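Local coordinates for protein putative polyprenyl synthetase (Streptomyces coelicolor, PDB 3NF2) that probably condenses allylic and isopentenyl diphosphates into longer isoprenoid chains, as a magnesium-dependent prenyltransferase of the FPP/GGPP synthase family, at residues W41-A44 / Q45-A49. Sequence-based numbering, arbitrary orientation.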
loop_
_atom_site.group_PDB
_atom_site.type_symbol
_atom_site.label_atom_id
_atom_site.label_comp_id
_atom_site.label_asym_id
_atom_site.label_seq_id
_atom_site.Cartn_x
_atom_site.Cartn_y
_atom_site.Cartn_z
ATOM N N TRP A 41 -15.756 -9.852 11.706
ATOM C CA TRP A 41 -15.627 -10.976 12.643
ATOM C C TRP A 41 -15.730 -10.560 14.117
ATOM O O TRP A 41 -16.079 -11.377 14.981
ATOM C CB TRP A 41 -14.344 -11.774 12.383
ATOM C CG TRP A 41 -14.196 -12.195 10.941
ATOM C CD1 TRP A 41 -15.190 -12.627 10.100
ATOM C CD2 TRP A 41 -12.987 -12.229 10.177
ATOM N NE1 TRP A 41 -14.673 -12.907 8.860
ATOM C CE2 TRP A 41 -13.324 -12.676 8.877
ATOM C CE3 TRP A 41 -11.652 -11.910 10.457
ATOM C CZ2 TRP A 41 -12.370 -12.819 7.861
ATOM C CZ3 TRP A 41 -10.700 -12.058 9.444
ATOM C CH2 TRP A 41 -11.068 -12.501 8.165
ATOM N N ILE A 42 -15.415 -9.295 14.394
ATOM C CA ILE A 42 -15.573 -8.718 15.729
ATOM C C ILE A 42 -16.205 -7.338 15.568
ATOM O O ILE A 42 -16.138 -6.762 14.478
ATOM C CB ILE A 42 -14.225 -8.587 16.536
ATOM C CG1 ILE A 42 -13.262 -7.592 15.882
ATOM C CG2 ILE A 42 -13.540 -9.956 16.770
ATOM C CD1 ILE A 42 -12.013 -7.330 16.714
ATOM N N ASP A 43 -16.817 -6.822 16.639
ATOM C CA ASP A 43 -17.475 -5.506 16.620
ATOM C C ASP A 43 -16.561 -4.391 17.141
ATOM O O ASP A 43 -15.363 -4.609 17.317
ATOM C CB ASP A 43 -18.825 -5.539 17.367
ATOM C CG ASP A 43 -18.690 -5.937 18.836
ATOM O OD1 ASP A 43 -19.448 -6.832 19.268
ATOM O OD2 ASP A 43 -17.844 -5.367 19.560
ATOM N N ALA A 44 -17.133 -3.217 17.406
ATOM C CA ALA A 44 -16.356 -2.016 17.764
ATOM C C ALA A 44 -15.617 -2.097 19.103
ATOM O O ALA A 44 -14.595 -1.431 19.294
ATOM C CB ALA A 44 -17.243 -0.770 17.721
ATOM N N GLN A 45 -16.132 -2.905 20.025
ATOM C CA GLN A 45 -15.463 -3.119 21.304
ATOM C C GLN A 45 -14.748 -4.479 21.376
ATOM O O GLN A 45 -14.334 -4.918 22.452
ATOM C CB GLN A 45 -16.437 -2.923 22.474
ATOM C CG GLN A 45 -17.765 -3.656 22.334
ATOM C CD GLN A 45 -18.743 -3.344 23.454
ATOM O OE1 GLN A 45 -19.750 -4.035 23.621
ATOM N NE2 GLN A 45 -18.453 -2.300 24.227
ATOM N N GLY A 46 -14.617 -5.139 20.223
ATOM C CA GLY A 46 -13.747 -6.309 20.086
ATOM C C GLY A 46 -14.376 -7.648 20.413
ATOM O O GLY A 46 -13.677 -8.662 20.499
ATOM N N ASN A 47 -15.695 -7.656 20.597
ATOM C CA ASN A 47 -16.439 -8.888 20.854
ATOM C C ASN A 47 -16.918 -9.458 19.527
ATOM O O ASN A 47 -17.149 -8.689 18.605
ATOM C CB ASN A 47 -17.625 -8.610 21.789
ATOM C CG ASN A 47 -17.209 -7.920 23.073
ATOM O OD1 ASN A 47 -16.116 -8.149 23.601
ATOM N ND2 ASN A 47 -18.081 -7.061 23.582
ATOM N N PRO A 48 -17.075 -10.797 19.424
ATOM C CA PRO A 48 -17.448 -11.426 18.143
ATOM C C PRO A 48 -18.771 -10.922 17.545
ATOM O O PRO A 48 -19.642 -10.446 18.278
ATOM C CB PRO A 48 -17.539 -12.921 18.495
ATOM C CG PRO A 48 -16.689 -13.082 19.696
ATOM C CD PRO A 48 -16.870 -11.809 20.479
ATOM N N ALA A 49 -18.894 -11.017 16.218
ATOM C CA ALA A 49 -20.038 -10.466 15.480
ATOM C C ALA A 49 -20.289 -11.223 14.168
ATOM O O ALA A 49 -19.425 -11.985 13.719
ATOM C CB ALA A 49 -19.817 -8.975 15.204
#
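Asp43 reaches with its carboxylate over the turn that follows it and takes the backbone N-H of Gln45: Asp43 OD2 lies 3.0 Å from Gln45 N and receives it on its anti lone pair. A second, weak bond of 3.3 Å runs from Asn47 N to Asp43 OD2, so one oxygen holds an amide inside the turn and another just past it. What sends the carboxylate inward is the first torsion, chi1 60°, which sets CG between the residue's own N and carbonyl carbon. Gln45, its chain extended beyond CG, brings that CG to 3.3 Å from Asp43 OD2. The N-H of Asp43 points almost straight at the carbonyl of Asn47, with Asp43 N to Asn47 O 2.7 Å, and Asp43 O accepts Gly46 N. Gly46 closes the turn in the left-handed region, phi 88°, a conformation that favours glycine. Farther down, Ala49 N bonds to Trp41 O at 3.1 Å, and Ile42 lies against Pro48 in a single beta bridge. Ile42 CD1 rests 3.9 Å from Gly46 CA, while its side chain also touches Thr33 and Ala36 of helix 31-38; the Trp41 indole stacks on Phe39 and meets Arg21 in a cation-pi contact. Together these bonds make a short hairpin loop on the surface between helices 31-38 and 57-67: a type I turn with a G1 bulge, as in a 3:5 hairpin, with an Asx turn at its start.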